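Side-chain contacts in putative sugar ABC transporter, substrate-binding protein (Clostridium phytofermentans, PDB 4WZZ), which probably delivers carbohydrate to an ABC importer as its extracytoplasmic solute-binding component, and holds alpha-L-rhamnopyranose between its two lobes in this crystal: residues A[164-169]-A[293-298]; A[337-342]-A[351-356]. All blocks are in the same frame, centred on the assembly; numbering follows the deposited sequence.

How the contacts relate
Contacts 1 and 2 lie in different lobes of the protein. Contact 1 belongs to one lobe, where helix 160-174 lies against strand 294-296; it is partly buried, wholly apolar at its centre, and has its charged groups at the margin. Contact 2 is buried in the other lobe, within the hairpin of strands 338-343 and 349-352, and adds a tyrosine hydrogen bond and a bridging water to its apolar packing. Both have a segment that leads from one lobe to the other, and there they touch: Asn298 O packs 3.9 Å from Leu353 CD2, with rhamnose bound nearby.

Contact 1. Residues A[164-169]-A[293-298]; sequences AQALMD and YMFLWN
The carboxylate of Asp169, a residue whose backbone O lies 4.2 Å from Tyr293 OH, is gripped by three groups. Gln165 NE2, one helical turn back, gives Asp169 OD2 a hydrogen bond of 3.1 Å that is fairly straight (162°) but arrives from above the carboxylate plane. OD1 takes a salt bridge from Lys208 and a hydrogen bond with Tyr209, which probably offsets the carboxylate's charge. Tyr293 OH has its own partner in Asp173, further along the same helix.

Away from these polar groups, the contact is apolar. Ala166 CB sits over one face of the Phe295 ring, 3.8 Å from its centroid and only 13° off the normal, a CH-pi contact. Leu167 reaches in beside it, its CD2 3.9 Å from Phe295 CD1, as the two side chains pass alongside, pointing opposite ways. The first torsion of Phe295 (chi1 -55°), with CG beside the backbone N, lays the ring under the Ala166 methyl. Helix 160-174 is thus packed between helix 191-203 and strand 294-296, which pairs with strand 357-359 and leads through Trp297 of the rhamnose pocket into helix 299-315.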
ATOM      1  N   ALA A 164       5.697   6.654  -7.529  1.00 10.88           N
ATOM      2  CA  ALA A 164       6.037   6.393  -8.925  1.00 10.87           C
ATOM      3  C   ALA A 164       7.410   6.937  -9.319  1.00 11.18           C
ATOM      4  O   ALA A 164       8.188   6.291 -10.044  1.00 11.73           O
ATOM      5  CB  ALA A 164       4.964   6.961  -9.847  1.00 15.09           C
ATOM      6  N   GLN A 165       7.692   8.149  -8.869  1.00 11.25           N
ATOM      7  CA  GLN A 165       8.935   8.805  -9.199  1.00 12.27           C
ATOM      8  C   GLN A 165      10.117   8.092  -8.540  1.00 12.18           C
ATOM      9  O   GLN A 165      11.150   7.846  -9.174  1.00 13.65           O
ATOM     10  CB  GLN A 165       8.815  10.280  -8.805  1.00 16.83           C
ATOM     11  CG  GLN A 165       9.995  11.113  -9.122  1.00 23.00           C
ATOM     12  CD  GLN A 165      10.147  11.340 -10.600  1.00 32.72           C
ATOM     13  OE1 GLN A 165       9.249  11.891 -11.250  1.00 28.64           O
ATOM     14  NE2 GLN A 165      11.290  10.925 -11.149  1.00 34.44           N
ATOM     15  N   ALA A 166       9.958   7.703  -7.275  1.00 14.86           N
ATOM     16  CA  ALA A 166      11.020   6.976  -6.581  1.00 12.23           C
ATOM     17  C   ALA A 166      11.325   5.688  -7.324  1.00 11.02           C
ATOM     18  O   ALA A 166      12.483   5.324  -7.545  1.00 11.35           O
ATOM     19  CB  ALA A 166      10.594   6.652  -5.140  1.00 14.36           C
ATOM     20  N   LEU A 167      10.282   4.958  -7.699  1.00  9.38           N
ATOM     21  CA  LEU A 167      10.484   3.702  -8.387  1.00  9.14           C
ATOM     22  C   LEU A 167      11.117   3.866  -9.757  1.00 11.32           C
ATOM     23  O   LEU A 167      12.013   3.115 -10.116  1.00  9.56           O
ATOM     24  CB  LEU A 167       9.164   2.921  -8.457  1.00  9.03           C
ATOM     25  CG  LEU A 167       8.658   2.425  -7.085  1.00 10.45           C
ATOM     26  CD1 LEU A 167       7.323   1.740  -7.215  1.00 11.74           C
ATOM     27  CD2 LEU A 167       9.673   1.510  -6.415  1.00 11.91           C
HETATM   28  N   MSE A 168      10.671   4.851 -10.533  1.00 10.59           N
HETATM   29  CA  MSE A 168      11.258   5.033 -11.866  1.00 10.75           C
HETATM   30  C   MSE A 168      12.730   5.393 -11.748  1.00 12.72           C
HETATM   31  O   MSE A 168      13.555   4.892 -12.512  1.00 11.84           O
HETATM   32  CB  MSE A 168      10.524   6.079 -12.697  1.00 12.60           C
HETATM   33  CG  MSE A 168       9.188   5.609 -13.260  1.00 12.72           C
HETATM   34 SE   MSE A 168       9.279   3.864 -14.207  1.00 22.56          SE
HETATM   35  CE  MSE A 168      10.833   4.208 -15.345  1.00 13.47           C
ATOM     36  N   ASP A 169      13.063   6.275 -10.810  1.00 14.26           N
ATOM     37  CA  ASP A 169      14.460   6.665 -10.617  1.00 14.80           C
ATOM     38  C   ASP A 169      15.275   5.471 -10.143  1.00 10.52           C
ATOM     39  O   ASP A 169      16.421   5.309 -10.565  1.00 12.69           O
ATOM     40  CB  ASP A 169      14.587   7.840  -9.643  1.00 16.00           C
ATOM     41  CG  ASP A 169      14.136   9.172 -10.259  1.00 21.74           C
ATOM     42  OD1 ASP A 169      14.130   9.286 -11.508  1.00 19.75           O
ATOM     43  OD2 ASP A 169      13.781  10.109  -9.500  1.00 23.07           O
ATOM     44  N   TYR A 293      18.107  -1.481  -3.233  1.00 11.61           N
ATOM     45  CA  TYR A 293      17.287  -0.650  -2.363  1.00 10.72           C
ATOM     46  C   TYR A 293      15.850  -0.710  -2.819  1.00 11.13           C
ATOM     47  O   TYR A 293      15.541  -1.137  -3.947  1.00 10.30           O
ATOM     48  CB  TYR A 293      17.767   0.806  -2.280  1.00 10.34           C
ATOM     49  CG  TYR A 293      17.881   1.556  -3.600  1.00 10.56           C
ATOM     50  CD1 TYR A 293      19.062   1.541  -4.328  1.00 11.60           C
ATOM     51  CD2 TYR A 293      16.826   2.325  -4.086  1.00 12.20           C
ATOM     52  CE1 TYR A 293      19.190   2.247  -5.511  1.00 14.29           C
ATOM     53  CE2 TYR A 293      16.957   3.058  -5.281  1.00 13.30           C
ATOM     54  CZ  TYR A 293      18.139   3.000  -5.981  1.00 15.40           C
ATOM     55  OH  TYR A 293      18.303   3.694  -7.172  1.00 18.25           O
HETATM   56  N   MSE A 294      14.970  -0.352  -1.895  1.00  8.83           N
HETATM   57  CA  MSE A 294      13.532  -0.341  -2.178  1.00  9.96           C
HETATM   58  C   MSE A 294      12.894   0.721  -1.288  1.00 10.53           C
HETATM   59  O   MSE A 294      13.602   1.466  -0.599  1.00  9.06           O
HETATM   60  CB  MSE A 294      12.942  -1.730  -1.959  1.00  8.40           C
HETATM   61  CG  MSE A 294      13.212  -2.318  -0.609  1.00 11.20           C
HETATM   62 SE   MSE A 294      11.838  -1.757   0.655  1.00 23.08          SE
HETATM   63  CE  MSE A 294      12.391  -2.910   2.206  1.00  9.64           C
ATOM     64  N   PHE A 295      11.570   0.834  -1.328  1.00  8.74           N
ATOM     65  CA  PHE A 295      10.880   1.891  -0.597  1.00  8.04           C
ATOM     66  C   PHE A 295       9.671   1.362   0.140  1.00  8.05           C
ATOM     67  O   PHE A 295       9.041   0.394  -0.267  1.00  9.91           O
ATOM     68  CB  PHE A 295      10.395   2.984  -1.567  1.00  9.23           C
ATOM     69  CG  PHE A 295      11.488   3.551  -2.414  1.00  9.91           C
ATOM     70  CD1 PHE A 295      11.892   2.896  -3.561  1.00 11.33           C
ATOM     71  CD2 PHE A 295      12.126   4.728  -2.057  1.00 11.44           C
ATOM     72  CE1 PHE A 295      12.919   3.387  -4.327  1.00 18.12           C
ATOM     73  CE2 PHE A 295      13.151   5.221  -2.850  1.00 12.52           C
ATOM     74  CZ  PHE A 295      13.537   4.546  -3.960  1.00 13.82           C
ATOM     75  N   LEU A 296       9.315   2.042   1.219  1.00  9.38           N
ATOM     76  CA  LEU A 296       7.995   1.842   1.797  1.00  8.26           C
ATOM     77  C   LEU A 296       7.668   3.063   2.641  1.00  8.99           C
ATOM     78  O   LEU A 296       7.964   4.195   2.227  1.00 12.03           O
ATOM     79  CB  LEU A 296       7.922   0.512   2.577  1.00  8.84           C
ATOM     80  CG  LEU A 296       6.500  -0.077   2.685  1.00  8.17           C
ATOM     81  CD1 LEU A 296       6.064  -0.700   1.365  1.00  8.48           C
ATOM     82  CD2 LEU A 296       6.406  -1.094   3.836  1.00  8.65           C
ATOM     83  N   TRP A 297       7.077   2.824   3.805  1.00 10.05           N
ATOM     84  CA  TRP A 297       6.484   3.819   4.704  1.00 10.78           C
ATOM     85  C   TRP A 297       6.101   2.970   5.900  1.00 13.78           C
ATOM     86  O   TRP A 297       6.184   1.747   5.831  1.00 13.96           O
ATOM     87  CB  TRP A 297       5.234   4.503   4.086  1.00 12.19           C
ATOM     88  CG  TRP A 297       4.264   3.494   3.638  1.00 11.09           C
ATOM     89  CD1 TRP A 297       3.370   2.813   4.394  1.00 10.65           C
ATOM     90  CD2 TRP A 297       4.154   2.984   2.312  1.00 10.42           C
ATOM     91  NE1 TRP A 297       2.685   1.912   3.618  1.00 11.03           N
ATOM     92  CE2 TRP A 297       3.160   1.987   2.331  1.00  8.83           C
ATOM     93  CE3 TRP A 297       4.794   3.281   1.113  1.00 12.54           C
ATOM     94  CZ2 TRP A 297       2.792   1.279   1.183  1.00  9.00           C
ATOM     95  CZ3 TRP A 297       4.416   2.594  -0.023  1.00 10.88           C
ATOM     96  CH2 TRP A 297       3.437   1.592   0.022  1.00  9.01           C
ATOM     97  N   ASN A 298       5.678   3.581   7.001  1.00 14.61           N
ATOM     98  CA  ASN A 298       5.385   2.799   8.181  1.00 11.51           C
ATOM     99  C   ASN A 298       3.929   2.345   8.177  1.00 12.39           C
ATOM    100  O   ASN A 298       3.030   3.169   8.359  1.00 13.15           O
ATOM    101  CB  ASN A 298       5.700   3.614   9.447  1.00 12.13           C
ATOM    102  CG  ASN A 298       5.571   2.800  10.718  1.00 15.48           C
ATOM    103  OD1 ASN A 298       4.746   1.896  10.812  1.00 18.58           O
ATOM    104  ND2 ASN A 298       6.376   3.140  11.728  1.00 16.85           N
TER

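Contact 2. Residues A[337-342]-A[351-356]; sequences GSYKIT and IILGAP
Segments 337-342 and 351-356 run antiparallel and come nearest at Ile341 and Ile351, whose CA atoms are 5.1 Å apart. Beyond this point they diverge, and a water takes the place of a direct backbone bond: it donates to Lys340 O at 2.6 Å and accepts from Ile352 N at 3.1 Å. Direct pairing holds on the turn side, between Thr342 and Glu350.

Into the widening gap goes Tyr339. Its CD1 rests 3.7 Å from Ile351 CG2, the tyrosine lying roughly perpendicular to the isoleucine, while Ile341 CG1 meets Ile351 CG1 at 3.9 Å. The chi1 of Ile351 (-65°) divides its branches between these partners, CG1 beside the backbone N for Ile341 and CG2 anti to that N for the Tyr339 ring. These strands form a beta hairpin that extends the mixed sheet of one lobe of a type I periplasmic-binding fold, 349-352 lying parallel to 154-156 and 338-343 antiparallel to 325-327. Leu305 of helix 299-315 packs on Tyr339, Ile351 and Leu353.

At the far end of the ring, Tyr339 OH donates to Leu353 O, 2.9 Å away, in the carbonyl plane and on a lone pair (C=O...donor angle 129°). Ile352 O also lies at the ring edge, 3.2 Å from Tyr339 CE1.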
ATOM      1  N   GLY A 337       2.075  16.776  14.285  1.00 40.59           N
ATOM      2  CA  GLY A 337       0.778  16.177  14.549  1.00 39.55           C
ATOM      3  C   GLY A 337      -0.318  16.671  13.625  1.00 39.25           C
ATOM      4  O   GLY A 337      -1.386  16.077  13.550  1.00 38.90           O
ATOM      5  N   SER A 338      -0.060  17.760  12.911  1.00 31.82           N
ATOM      6  CA  SER A 338      -1.090  18.368  12.079  1.00 34.67           C
ATOM      7  C   SER A 338      -1.145  17.871  10.627  1.00 32.00           C
ATOM      8  O   SER A 338      -0.121  17.726   9.947  1.00 31.35           O
ATOM      9  CB  SER A 338      -0.940  19.887  12.093  1.00 41.39           C
ATOM     10  OG  SER A 338      -1.969  20.491  11.329  1.00 46.39           O
ATOM     11  N   TYR A 339      -2.368  17.639  10.160  1.00 31.92           N
ATOM     12  CA  TYR A 339      -2.633  17.211   8.789  1.00 32.10           C
ATOM     13  C   TYR A 339      -3.726  18.054   8.179  1.00 32.61           C
ATOM     14  O   TYR A 339      -4.629  18.522   8.888  1.00 33.89           O
ATOM     15  CB  TYR A 339      -3.127  15.763   8.776  1.00 29.67           C
ATOM     16  CG  TYR A 339      -2.045  14.743   8.893  1.00 28.60           C
ATOM     17  CD1 TYR A 339      -1.372  14.293   7.771  1.00 30.02           C
ATOM     18  CD2 TYR A 339      -1.679  14.240  10.123  1.00 26.43           C
ATOM     19  CE1 TYR A 339      -0.379  13.360   7.879  1.00 30.59           C
ATOM     20  CE2 TYR A 339      -0.683  13.308  10.237  1.00 26.50           C
ATOM     21  CZ  TYR A 339      -0.037  12.868   9.111  1.00 28.42           C
ATOM     22  OH  TYR A 339       0.961  11.930   9.226  1.00 27.55           O
ATOM     23  N   LYS A 340      -3.653  18.236   6.866  1.00 32.15           N
ATOM     24  CA  LYS A 340      -4.695  18.900   6.101  1.00 37.05           C
ATOM     25  C   LYS A 340      -5.252  17.938   5.056  1.00 35.27           C
ATOM     26  O   LYS A 340      -4.515  17.150   4.464  1.00 38.33           O
ATOM     27  CB  LYS A 340      -4.129  20.151   5.423  1.00 42.99           C
ATOM     28  CG  LYS A 340      -5.176  21.043   4.755  1.00 49.04           C
ATOM     29  CD  LYS A 340      -4.566  22.355   4.248  1.00 54.99           C
ATOM     30  CE  LYS A 340      -3.817  23.093   5.362  1.00 57.07           C
ATOM     31  NZ  LYS A 340      -3.264  24.411   4.924  1.00 58.80           N
ATOM     32  N   ILE A 341      -6.564  17.977   4.861  1.00 29.85           N
ATOM     33  CA  ILE A 341      -7.208  17.162   3.846  1.00 29.39           C
ATOM     34  C   ILE A 341      -7.091  17.881   2.518  1.00 34.24           C
ATOM     35  O   ILE A 341      -7.385  19.075   2.421  1.00 32.50           O
ATOM     36  CB  ILE A 341      -8.694  16.929   4.190  1.00 31.50           C
ATOM     37  CG1 ILE A 341      -8.799  16.295   5.574  1.00 29.85           C
ATOM     38  CG2 ILE A 341      -9.356  16.065   3.141  1.00 27.23           C
ATOM     39  CD1 ILE A 341     -10.199  15.812   5.957  1.00 27.90           C
ATOM     40  N   THR A 342      -6.644  17.162   1.500  1.00 27.43           N
ATOM     41  CA  THR A 342      -6.422  17.762   0.198  1.00 27.07           C
ATOM     42  C   THR A 342      -7.287  17.088  -0.849  1.00 30.92           C
ATOM     43  O   THR A 342      -7.770  15.977  -0.650  1.00 27.24           O
ATOM     44  CB  THR A 342      -4.929  17.690  -0.211  1.00 31.18           C
ATOM     45  OG1 THR A 342      -4.474  16.334  -0.133  1.00 34.02           O
ATOM     46  CG2 THR A 342      -4.090  18.530   0.719  1.00 32.18           C
ATOM     47  N   ILE A 351      -5.813  12.284   2.802  1.00 21.31           N
ATOM     48  CA  ILE A 351      -4.833  12.704   3.784  1.00 26.58           C
ATOM     49  C   ILE A 351      -3.583  11.900   3.457  1.00 24.99           C
ATOM     50  O   ILE A 351      -3.662  10.682   3.354  1.00 26.83           O
ATOM     51  CB  ILE A 351      -5.321  12.330   5.198  1.00 25.21           C
ATOM     52  CG1 ILE A 351      -6.599  13.114   5.538  1.00 26.23           C
ATOM     53  CG2 ILE A 351      -4.252  12.594   6.243  1.00 28.61           C
ATOM     54  CD1 ILE A 351      -7.422  12.457   6.618  1.00 26.66           C
ATOM     55  N   ILE A 352      -2.440  12.566   3.327  1.00 22.52           N
ATOM     56  CA  ILE A 352      -1.211  11.892   2.953  1.00 19.25           C
ATOM     57  C   ILE A 352      -0.329  11.735   4.184  1.00 22.93           C
ATOM     58  O   ILE A 352       0.077  12.728   4.791  1.00 22.17           O
ATOM     59  CB  ILE A 352      -0.455  12.650   1.847  1.00 19.67           C
ATOM     60  CG1 ILE A 352      -1.306  12.718   0.570  1.00 21.37           C
ATOM     61  CG2 ILE A 352       0.876  11.954   1.571  1.00 21.60           C
ATOM     62  CD1 ILE A 352      -0.688  13.519  -0.562  1.00 28.22           C
ATOM     63  N   LEU A 353      -0.031  10.485   4.541  1.00 17.24           N
ATOM     64  CA  LEU A 353       0.719  10.147   5.740  1.00 16.88           C
ATOM     65  C   LEU A 353       2.075  10.811   5.806  1.00 22.20           C
ATOM     66  O   LEU A 353       2.439  11.387   6.820  1.00 20.35           O
ATOM     67  CB  LEU A 353       0.912   8.620   5.836  1.00 16.00           C
ATOM     68  CG  LEU A 353       1.836   8.057   6.918  1.00 17.70           C
ATOM     69  CD1 LEU A 353       1.247   8.237   8.323  1.00 17.97           C
ATOM     70  CD2 LEU A 353       2.065   6.575   6.667  1.00 14.44           C
ATOM     71  N   GLY A 354       2.832  10.711   4.716  1.00 20.07           N
ATOM     72  CA  GLY A 354       4.217  11.144   4.696  1.00 20.24           C
ATOM     73  C   GLY A 354       4.827  10.885   3.332  1.00 16.26           C
ATOM     74  O   GLY A 354       4.109  10.575   2.394  1.00 21.19           O
ATOM     75  N   ALA A 355       6.129  11.082   3.219  1.00 18.29           N
ATOM     76  CA  ALA A 355       6.851  10.770   1.983  1.00 18.56           C
ATOM     77  C   ALA A 355       7.215   9.302   1.983  1.00 13.90           C
ATOM     78  O   ALA A 355       7.254   8.655   3.040  1.00 14.58           O
ATOM     79  CB  ALA A 355       8.113  11.616   1.860  1.00 20.03           C
ATOM     80  N   PRO A 356       7.508   8.753   0.805  1.00 14.91           N
ATOM     81  CA  PRO A 356       8.118   7.419   0.815  1.00 15.72           C
ATOM     82  C   PRO A 356       9.471   7.460   1.512  1.00 13.04           C
ATOM     83  O   PRO A 356      10.133   8.526   1.551  1.00 16.86           O
ATOM     84  CB  PRO A 356       8.327   7.099  -0.674  1.00 14.81           C
ATOM     85  CG  PRO A 356       7.578   8.129  -1.429  1.00 13.17           C
ATOM     86  CD  PRO A 356       7.487   9.344  -0.542  1.00 15.59           C
TER
HETATM   87  O   HOH W   1      -2.911  15.592   3.100  1.00 37.14           O